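A-adding tRNA nucleotidyltransferase (Aquifex aeolicus, PDB 4WBY) adds the terminal adenosine to tRNA ending in CC, using ATP and completing the 3' CCA end. Local coordinates at residues Val151-His156 with Lys180-Thr185; Arg166-Leu171 with Tyr229-Glu234; Gly196-Ala201 with Glu233-Gly238. One frame throughout, in Å; residues are numbered along the deposited sequence.

Interaction 1: residues Val151-His156 with Lys180-Thr185; sequences VIRVLH and KLSRST. With GOL (glycerol), chain G.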
loop_
_atom_site.group_PDB
_atom_site.type_symbol
_atom_site.label_atom_id
_atom_site.label_comp_id
_atom_site.label_asym_id
_atom_site.label_seq_id
_atom_site.Cartn_x
_atom_site.Cartn_y
_atom_site.Cartn_z
ATOM N N VAL A 151 18.384 2.416 -8.108
ATOM C CA VAL A 151 18.985 1.826 -6.924
ATOM C C VAL A 151 18.318 2.297 -5.632
ATOM O O VAL A 151 18.113 3.498 -5.423
ATOM C CB VAL A 151 20.503 2.164 -6.859
ATOM C CG1 VAL A 151 21.075 1.831 -5.490
ATOM C CG2 VAL A 151 21.252 1.424 -7.974
ATOM N N ILE A 152 17.981 1.336 -4.774
ATOM C CA ILE A 152 17.592 1.602 -3.389
ATOM C C ILE A 152 18.839 1.512 -2.501
ATOM O O ILE A 152 19.466 0.457 -2.395
ATOM C CB ILE A 152 16.516 0.610 -2.891
ATOM C CG1 ILE A 152 15.255 0.688 -3.765
ATOM C CG2 ILE A 152 16.175 0.860 -1.427
ATOM C CD1 ILE A 152 14.581 2.055 -3.811
ATOM N N ARG A 153 19.180 2.621 -1.856
ATOM C CA ARG A 153 20.404 2.752 -1.079
ATOM C C ARG A 153 20.115 3.441 0.241
ATOM O O ARG A 153 19.505 4.516 0.251
ATOM C CB ARG A 153 21.438 3.571 -1.863
ATOM C CG ARG A 153 22.810 3.594 -1.233
ATOM C CD ARG A 153 23.717 4.626 -1.874
ATOM N NE ARG A 153 23.772 4.470 -3.324
ATOM C CZ ARG A 153 24.577 3.636 -3.970
ATOM N NH1 ARG A 153 25.432 2.864 -3.299
ATOM N NH2 ARG A 153 24.519 3.578 -5.296
ATOM N N VAL A 154 20.555 2.852 1.355
ATOM C CA VAL A 154 20.417 3.532 2.642
ATOM C C VAL A 154 21.372 4.735 2.746
ATOM O O VAL A 154 22.353 4.843 2.001
ATOM C CB VAL A 154 20.656 2.568 3.835
ATOM C CG1 VAL A 154 19.542 1.521 3.904
ATOM C CG2 VAL A 154 22.050 1.933 3.767
ATOM N N LEU A 155 21.080 5.625 3.686
ATOM C CA LEU A 155 21.846 6.861 3.861
ATOM C C LEU A 155 23.123 6.683 4.673
ATOM O O LEU A 155 24.037 7.516 4.597
ATOM C CB LEU A 155 20.971 7.931 4.525
ATOM C CG LEU A 155 19.597 8.195 3.896
ATOM C CD1 LEU A 155 18.967 9.444 4.480
ATOM C CD2 LEU A 155 19.692 8.319 2.401
ATOM N N HIS A 156 23.154 5.624 5.476
ATOM C CA HIS A 156 24.284 5.323 6.344
ATOM C C HIS A 156 24.268 3.830 6.618
ATOM O O HIS A 156 23.198 3.221 6.639
ATOM C CB HIS A 156 24.148 6.108 7.659
ATOM C CG HIS A 156 25.274 5.895 8.629
ATOM N ND1 HIS A 156 25.435 4.729 9.350
ATOM C CD2 HIS A 156 26.293 6.707 8.997
ATOM C CE1 HIS A 156 26.509 4.832 10.114
ATOM N NE2 HIS A 156 27.049 6.021 9.915
ATOM N N LYS A 180 16.743 -2.042 -7.872
ATOM C CA LYS A 180 17.531 -3.024 -7.145
ATOM C C LYS A 180 18.135 -2.398 -5.896
ATOM O O LYS A 180 18.362 -1.196 -5.853
ATOM C CB LYS A 180 18.638 -3.581 -8.036
ATOM C CG LYS A 180 18.122 -4.428 -9.195
ATOM C CD LYS A 180 19.259 -5.076 -9.971
ATOM C CE LYS A 180 20.086 -6.003 -9.085
ATOM N NZ LYS A 180 19.254 -7.063 -8.445
ATOM N N LEU A 181 18.395 -3.208 -4.877
ATOM C CA LEU A 181 19.209 -2.746 -3.762
ATOM C C LEU A 181 20.639 -2.482 -4.218
ATOM O O LEU A 181 21.182 -3.228 -5.044
ATOM C CB LEU A 181 19.209 -3.774 -2.626
ATOM C CG LEU A 181 17.849 -4.214 -2.090
ATOM C CD1 LEU A 181 18.056 -5.300 -1.048
ATOM C CD2 LEU A 181 17.139 -3.015 -1.511
ATOM N N SER A 182 21.267 -1.444 -3.671
ATOM C CA SER A 182 22.698 -1.258 -3.907
ATOM C C SER A 182 23.439 -2.476 -3.350
ATOM O O SER A 182 22.925 -3.174 -2.478
ATOM C CB SER A 182 23.217 0.045 -3.275
ATOM O OG SER A 182 23.818 -0.158 -2.006
ATOM N N ARG A 183 24.644 -2.728 -3.848
ATOM C CA ARG A 183 25.393 -3.895 -3.402
ATOM C C ARG A 183 25.606 -3.890 -1.891
ATOM O O ARG A 183 25.349 -4.898 -1.228
ATOM C CB ARG A 183 26.732 -3.974 -4.135
ATOM C CG ARG A 183 26.566 -4.214 -5.621
ATOM C CD ARG A 183 27.900 -4.149 -6.353
ATOM N NE ARG A 183 27.719 -3.913 -7.782
ATOM C CZ ARG A 183 27.879 -2.730 -8.367
ATOM N NH1 ARG A 183 28.232 -1.676 -7.643
ATOM N NH2 ARG A 183 27.694 -2.601 -9.675
ATOM N N SER A 184 26.046 -2.764 -1.333
ATOM C CA SER A 184 26.263 -2.726 0.112
ATOM C C SER A 184 24.938 -2.730 0.874
ATOM O O SER A 184 24.835 -3.351 1.927
ATOM C CB SER A 184 27.099 -1.515 0.523
ATOM O OG SER A 184 26.467 -0.306 0.164
ATOM N N THR A 185 23.931 -2.041 0.351
ATOM C CA THR A 185 22.617 -2.042 1.000
ATOM C C THR A 185 22.057 -3.466 1.078
ATOM O O THR A 185 21.482 -3.857 2.099
ATOM C CB THR A 185 21.639 -1.105 0.267
ATOM O OG1 THR A 185 22.077 0.247 0.456
ATOM C CG2 THR A 185 20.211 -1.230 0.806
HETATM C C1 GOL G . 26.104 -0.583 -5.479
HETATM O O1 GOL G . 26.020 0.506 -6.371
HETATM C C2 GOL G . 27.180 -0.147 -4.492
HETATM O O2 GOL G . 27.368 1.221 -4.744
HETATM C C3 GOL G . 26.766 -0.271 -3.033
HETATM O O3 GOL G . 27.780 0.398 -2.313
#

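Interaction 2: residues Arg166-Leu171 with Tyr229-Glu234; sequences RILRAL and YRVLEE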
loop_
_atom_site.group_PDB
_atom_site.type_symbol
_atom_site.label_atom_id
_atom_site.label_comp_id
_atom_site.label_asym_id
_atom_site.label_seq_id
_atom_site.Cartn_x
_atom_site.Cartn_y
_atom_site.Cartn_z
ATOM N N ARG A 166 12.940 -0.632 8.136
ATOM C CA ARG A 166 13.448 -0.217 6.828
ATOM C C ARG A 166 13.804 -1.391 5.926
ATOM O O ARG A 166 13.880 -1.223 4.716
ATOM C CB ARG A 166 14.668 0.690 6.987
ATOM C CG ARG A 166 14.333 2.036 7.588
ATOM C CD ARG A 166 15.598 2.826 7.837
ATOM N NE ARG A 166 15.309 4.123 8.423
ATOM C CZ ARG A 166 16.140 4.768 9.242
ATOM N NH1 ARG A 166 17.313 4.233 9.588
ATOM N NH2 ARG A 166 15.787 5.938 9.734
ATOM N N ILE A 167 14.046 -2.562 6.511
ATOM C CA ILE A 167 14.250 -3.774 5.717
ATOM C C ILE A 167 13.038 -4.011 4.812
ATOM O O ILE A 167 13.172 -4.230 3.604
ATOM C CB ILE A 167 14.475 -5.008 6.617
ATOM C CG1 ILE A 167 15.787 -4.871 7.404
ATOM C CG2 ILE A 167 14.433 -6.315 5.809
ATOM C CD1 ILE A 167 15.904 -5.856 8.562
ATOM N N LEU A 168 11.850 -3.979 5.406
ATOM C CA LEU A 168 10.628 -4.158 4.630
ATOM C C LEU A 168 10.393 -2.978 3.687
ATOM O O LEU A 168 9.979 -3.175 2.539
ATOM C CB LEU A 168 9.414 -4.356 5.553
ATOM C CG LEU A 168 9.398 -5.600 6.445
ATOM C CD1 LEU A 168 8.076 -5.671 7.197
ATOM C CD2 LEU A 168 9.643 -6.881 5.660
ATOM N N ARG A 169 10.647 -1.759 4.164
ATOM C CA ARG A 169 10.418 -0.570 3.336
ATOM C C ARG A 169 11.293 -0.601 2.084
ATOM O O ARG A 169 10.842 -0.224 1.003
ATOM C CB ARG A 169 10.699 0.714 4.120
ATOM C CG ARG A 169 9.745 0.967 5.269
ATOM C CD ARG A 169 10.071 2.275 5.988
ATOM N NE ARG A 169 10.095 3.426 5.098
ATOM C CZ ARG A 169 9.050 4.213 4.853
ATOM N NH1 ARG A 169 7.873 3.966 5.421
ATOM N NH2 ARG A 169 9.180 5.245 4.028
ATOM N N ALA A 170 12.538 -1.056 2.232
ATOM C CA ALA A 170 13.446 -1.140 1.085
ATOM C C ALA A 170 12.842 -1.992 -0.014
ATOM O O ALA A 170 12.933 -1.665 -1.203
ATOM C CB ALA A 170 14.797 -1.709 1.501
ATOM N N LEU A 171 12.221 -3.094 0.392
ATOM C CA LEU A 171 11.668 -4.036 -0.564
ATOM C C LEU A 171 10.377 -3.492 -1.175
ATOM O O LEU A 171 10.091 -3.742 -2.347
ATOM C CB LEU A 171 11.445 -5.392 0.114
ATOM C CG LEU A 171 12.710 -5.971 0.766
ATOM C CD1 LEU A 171 12.460 -7.369 1.323
ATOM C CD2 LEU A 171 13.887 -5.957 -0.217
ATOM N N TYR A 229 14.571 -12.440 0.385
ATOM C CA TYR A 229 15.332 -12.016 1.557
ATOM C C TYR A 229 14.819 -12.621 2.862
ATOM O O TYR A 229 15.274 -12.248 3.949
ATOM C CB TYR A 229 15.368 -10.483 1.622
ATOM C CG TYR A 229 16.142 -9.929 0.449
ATOM C CD1 TYR A 229 17.512 -10.153 0.333
ATOM C CD2 TYR A 229 15.506 -9.223 -0.566
ATOM C CE1 TYR A 229 18.234 -9.672 -0.763
ATOM C CE2 TYR A 229 16.214 -8.734 -1.653
ATOM C CZ TYR A 229 17.574 -8.961 -1.751
ATOM O OH TYR A 229 18.267 -8.475 -2.840
ATOM N N ARG A 230 13.888 -13.565 2.739
ATOM C CA ARG A 230 13.440 -14.405 3.856
ATOM C C ARG A 230 12.857 -13.604 5.012
ATOM O O ARG A 230 13.077 -13.933 6.183
ATOM C CB ARG A 230 14.597 -15.268 4.369
ATOM C CG ARG A 230 15.271 -16.093 3.284
ATOM C CD ARG A 230 16.455 -16.862 3.845
ATOM N NE ARG A 230 17.228 -17.529 2.802
ATOM C CZ ARG A 230 17.005 -18.771 2.390
ATOM N NH1 ARG A 230 16.023 -19.481 2.928
ATOM N NH2 ARG A 230 17.760 -19.304 1.439
ATOM N N VAL A 231 12.079 -12.572 4.700
ATOM C CA VAL A 231 11.623 -11.700 5.767
ATOM C C VAL A 231 10.359 -12.199 6.483
ATOM O O VAL A 231 10.250 -12.019 7.691
ATOM C CB VAL A 231 11.386 -10.261 5.263
ATOM C CG1 VAL A 231 12.649 -9.701 4.603
ATOM C CG2 VAL A 231 10.236 -10.204 4.308
ATOM N N LEU A 232 9.421 -12.839 5.775
ATOM C CA LEU A 232 8.151 -13.217 6.409
ATOM C C LEU A 232 8.352 -14.304 7.463
ATOM O O LEU A 232 7.613 -14.374 8.447
ATOM C CB LEU A 232 7.130 -13.690 5.374
ATOM C CG LEU A 232 6.562 -12.596 4.472
ATOM C CD1 LEU A 232 5.687 -13.204 3.383
ATOM C CD2 LEU A 232 5.786 -11.564 5.291
ATOM N N GLU A 233 9.378 -15.128 7.265
ATOM C CA GLU A 233 9.729 -16.173 8.220
ATOM C C GLU A 233 10.136 -15.597 9.578
ATOM O O GLU A 233 10.060 -16.285 10.599
ATOM C CB GLU A 233 10.859 -17.043 7.655
ATOM C CG GLU A 233 10.468 -17.840 6.403
ATOM C CD GLU A 233 10.727 -17.109 5.083
ATOM O OE1 GLU A 233 10.727 -15.851 5.047
ATOM O OE2 GLU A 233 10.933 -17.812 4.069
ATOM N N GLU A 234 10.557 -14.333 9.581
ATOM C CA GLU A 234 10.965 -13.641 10.798
ATOM C C GLU A 234 9.802 -12.982 11.517
ATOM O O GLU A 234 9.953 -12.518 12.650
ATOM C CB GLU A 234 12.005 -12.562 10.479
ATOM C CG GLU A 234 13.255 -13.085 9.813
ATOM C CD GLU A 234 13.985 -14.051 10.694
ATOM O OE1 GLU A 234 14.486 -13.610 11.755
ATOM O OE2 GLU A 234 14.037 -15.251 10.341
#

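Interaction 3: residues Gly196-Ala201 with Glu233-Gly238; sequences GLLKEA and EEIIEG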
loop_
_atom_site.group_PDB
_atom_site.type_symbol
_atom_site.label_atom_id
_atom_site.label_comp_id
_atom_site.label_asym_id
_atom_site.label_seq_id
_atom_site.Cartn_x
_atom_site.Cartn_y
_atom_site.Cartn_z
ATOM N N GLY A 196 18.990 -11.463 13.313
ATOM C CA GLY A 196 17.772 -11.533 14.100
ATOM C C GLY A 196 17.132 -10.183 14.349
ATOM O O GLY A 196 16.205 -10.080 15.141
ATOM N N LEU A 197 17.602 -9.143 13.674
ATOM C CA LEU A 197 17.154 -7.797 14.011
ATOM C C LEU A 197 15.714 -7.541 13.592
ATOM O O LEU A 197 15.020 -6.721 14.187
ATOM C CB LEU A 197 18.086 -6.758 13.385
ATOM C CG LEU A 197 19.560 -6.939 13.758
ATOM C CD1 LEU A 197 20.385 -5.796 13.206
ATOM C CD2 LEU A 197 19.730 -7.068 15.271
ATOM N N LEU A 198 15.259 -8.247 12.571
ATOM C CA LEU A 198 13.911 -8.058 12.100
ATOM C C LEU A 198 12.951 -8.713 13.077
ATOM O O LEU A 198 11.915 -8.146 13.438
ATOM C CB LEU A 198 13.767 -8.645 10.696
ATOM C CG LEU A 198 12.482 -8.428 9.924
ATOM C CD1 LEU A 198 12.204 -6.952 9.759
ATOM C CD2 LEU A 198 12.562 -9.152 8.582
ATOM N N LYS A 199 13.320 -9.908 13.528
ATOM C CA LYS A 199 12.468 -10.673 14.424
ATOM C C LYS A 199 12.209 -9.908 15.724
ATOM O O LYS A 199 11.148 -10.040 16.331
ATOM C CB LYS A 199 13.098 -12.038 14.719
ATOM C CG LYS A 199 12.292 -12.913 15.657
ATOM C CD LYS A 199 12.922 -14.289 15.780
ATOM C CE LYS A 199 12.848 -15.039 14.461
ATOM N NZ LYS A 199 11.434 -15.247 14.034
ATOM N N GLU A 200 13.167 -9.077 16.117
ATOM C CA GLU A 200 13.109 -8.354 17.387
ATOM C C GLU A 200 12.583 -6.917 17.285
ATOM O O GLU A 200 12.473 -6.228 18.296
ATOM C CB GLU A 200 14.505 -8.335 18.024
ATOM C CG GLU A 200 14.992 -9.711 18.426
ATOM C CD GLU A 200 16.448 -9.720 18.828
ATOM O OE1 GLU A 200 16.965 -8.658 19.242
ATOM O OE2 GLU A 200 17.074 -10.795 18.730
ATOM N N ALA A 201 12.268 -6.468 16.073
ATOM C CA ALA A 201 11.796 -5.099 15.828
ATOM C C ALA A 201 10.375 -4.871 16.373
ATOM O O ALA A 201 9.632 -5.831 16.538
ATOM C CB ALA A 201 11.839 -4.805 14.338
ATOM N N GLU A 233 9.378 -15.128 7.265
ATOM C CA GLU A 233 9.729 -16.173 8.220
ATOM C C GLU A 233 10.136 -15.597 9.578
ATOM O O GLU A 233 10.060 -16.285 10.599
ATOM C CB GLU A 233 10.859 -17.043 7.655
ATOM C CG GLU A 233 10.468 -17.840 6.403
ATOM C CD GLU A 233 10.727 -17.109 5.083
ATOM O OE1 GLU A 233 10.727 -15.851 5.047
ATOM O OE2 GLU A 233 10.933 -17.812 4.069
ATOM N N GLU A 234 10.557 -14.333 9.581
ATOM C CA GLU A 234 10.965 -13.641 10.798
ATOM C C GLU A 234 9.802 -12.982 11.517
ATOM O O GLU A 234 9.953 -12.518 12.650
ATOM C CB GLU A 234 12.005 -12.562 10.479
ATOM C CG GLU A 234 13.255 -13.085 9.813
ATOM C CD GLU A 234 13.985 -14.051 10.694
ATOM O OE1 GLU A 234 14.486 -13.610 11.755
ATOM O OE2 GLU A 234 14.037 -15.251 10.341
ATOM N N ILE A 235 8.658 -12.904 10.844
ATOM C CA ILE A 235 7.538 -12.105 11.330
ATOM C C ILE A 235 6.300 -12.939 11.639
ATOM O O ILE A 235 5.681 -12.787 12.692
ATOM C CB ILE A 235 7.169 -11.015 10.307
ATOM C CG1 ILE A 235 8.381 -10.122 10.034
ATOM C CG2 ILE A 235 6.000 -10.171 10.817
ATOM C CD1 ILE A 235 8.154 -9.122 8.922
ATOM N N ILE A 236 5.930 -13.819 10.720
ATOM C CA ILE A 236 4.728 -14.620 10.904
ATOM C C ILE A 236 5.105 -15.991 11.442
ATOM O O ILE A 236 5.700 -16.799 10.733
ATOM C CB ILE A 236 3.932 -14.753 9.588
ATOM C CG1 ILE A 236 3.613 -13.363 9.026
ATOM C CG2 ILE A 236 2.648 -15.561 9.806
ATOM C CD1 ILE A 236 2.972 -13.385 7.654
ATOM N N GLU A 237 4.772 -16.233 12.708
ATOM C CA GLU A 237 5.093 -17.498 13.353
ATOM C C GLU A 237 4.524 -18.671 12.562
ATOM O O GLU A 237 3.333 -18.702 12.252
ATOM C CB GLU A 237 4.557 -17.517 14.785
ATOM C CG GLU A 237 5.615 -17.813 15.830
ATOM C CD GLU A 237 6.320 -19.129 15.581
ATOM O OE1 GLU A 237 7.571 -19.139 15.553
ATOM O OE2 GLU A 237 5.624 -20.153 15.416
ATOM N N GLY A 238 5.388 -19.620 12.218
ATOM C CA GLY A 238 4.972 -20.809 11.500
ATOM C C GLY A 238 4.785 -20.655 10.001
ATOM O O GLY A 238 4.353 -21.599 9.333
HETATM O O HOH W 1 9.444 -9.799 13.477
HETATM O O HOH W 2 15.642 -11.131 11.651
HETATM O O HOH W 3 8.698 -11.953 14.891
#

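Interaction 1: residues Val151-His156 with Lys180-Thr185
V151 and I152 run parallel to K180 and L181 as a two-stranded ladder, I152 N donating to K180 O (2.8 Å, 167° at the hydrogen) and I152 O accepting from S182 N. Both backbone polar atoms of I152 are thus engaged by segment 180-185, one by the strand and one by the residue that follows it. Side chains of the bridged pair I152 and L181 lie on one face of the ladder, where CD2 of L181 packs against CB of I152 at 3.9 Å; V151 and K180 point to the other. There V151 CG1, set anti to its backbone N (chi1 167°), rests on S182 CB at 3.6 Å. Past the strands the pairing passes to a side chain: V154 N donates to T185 OG1 (3.1 Å), in the first turn of helix 183-194. S182 is the N-cap of that helix, its OG accepting from T185 N at 3.0 Å. The R153 chain crosses T185 at about a right angle and bends at chi3 (-53°), with S182 CB lying over one guanidinium face, 3.6 Å above the plane and offset toward the rim. In the guanidinium plane, NH1 donates to O2 of a glycerol, probably from the crystallisation liquor, at 2.9 Å, while NE pairs with D146 in a salt bridge. An alanine in place of R153 would probably leave D146 without this charged mate and uncover S182 CB where the guanidinium lay. The 23 residues between the segments are largely helical, so strand 151-152, helix 165-177 and strand 180-181 form a beta-alpha-beta crossover. I152 packs on A170, F173 and A174 of that helix and L181 also on A170, while V154 turns to F160 of helix 159-162 and L188 of helix 183-194.

Interaction 2: residues Arg166-Leu171 with Tyr229-Glu234
V231 meets three side chains of helix 165-177, sharing its two methyls among them. Its CG2 and CD2 of L168 come to 3.6 Å as the two chains cross at a slant. CG1 serves the other two: CG2 of I167 lies 4.0 Å from it, the side chains sliding past each other in opposite directions, and CD1 of L171 meets it tip to tip, also at 4.0 Å. The V231 torsion (chi1 -56°) puts CG1 anti to the carbonyl carbon and CG2 between backbone N and carbonyl carbon, which divides the methyls between I167 and L171 on one hand and L168 on the other. L171 has a second partner in Y229: its CD2 approaches ring atom CD2 at 3.7 Å and CE2 at 3.9 Å, so the methyl touches the CD2-CE2 bond of the ring.

The next shell fixes these groups. Helix 219-228 ends in a Schellman motif with R230 as the C-prime residue at positive phi (59°), V231 N bonding back to Y226 O and R230 N to R227 O. This reversal places Y229 and V231, on either side of R230, against the same helix. Y226 itself touches L168, L171 and V231, and Y229 OH is hydrogen-bonded to E186 OE2 of helix 183-194, which ties down the polar end of the ring. L168 also packs on L206 and I210 of helix 203-214.

Residues 166-171 belong to the ATP-binding site, and R169, on that helix, forms a salt bridge with D119, another ATP-binding residue. All five touching residues are buried, and they meet through carbon atoms alone. Cohesion across this contact therefore rests on apolar packing; the polar bonds that position it, the Schellman pair and Y229 OH to E186, lie outside the contact itself.

Interaction 3: residues Gly196-Ala201 with Glu233-Gly238
K199 lies across E234 at about a right angle, and the carbonyl O of E234 is the acceptor on which the polar contacts converge. K199 NZ donates to it directly but weakly, at 3.4 Å, after the lysine chain bends at chi3 and chi4 (-66° and -61°). Two waters are also placed to donate to the same oxygen: water 1 at 2.9 Å, which can link it to L198 O, and water 3 at 2.6 Å, with a weak second bond to K199 O; each has more acceptors in reach than protons to give. Water 2 bridges in a different way, accepting from K199 N at 3.2 Å and donating to E234 OE1 at 2.7 Å. Thus the carboxylate reaches the K199 backbone through water, while its separation from K199 NZ, 4.1 Å from OE1, is beyond a salt bridge.

Within segment 196-201 the type I turn is closed by A201 N donating to L198 O, an oxygen that water 1 can also donate to. I235 O is satisfied by R203 NH1 of helix 203-214. Beneath this polar layer, L198 CD2 packs on E234 CB at 3.9 Å, and L198 further touches I167 and L206.

The two loops, each following a helix, are consequently joined by water bridges, one weak direct bond and apolar packing. The opposite charges of K199 and E234 may still attract weakly; the polar joining is mainly through water.

This chain is one piece of a longer protein and includes its Poly A polymerase head domain family. Interactions 1 and 2 have centres about 14 Å apart and touch, L181 packing on A170 and Y229; their segments alternate along the chain, since helix 165-177 falls between strands 151-152 and 180-181. Interactions 2 and 3, centres about 9 Å apart, share E233 and E234; L198 reaches V231 and I167, while I235 reaches L168. Interactions 1 and 3 come in series, centres about 22 Å and nearest atoms about 11 Å apart. These contacts thus join the small parallel sheet, helix 165-177 with its ATP-binding residues, and the loops after helices 183-194 and 219-228.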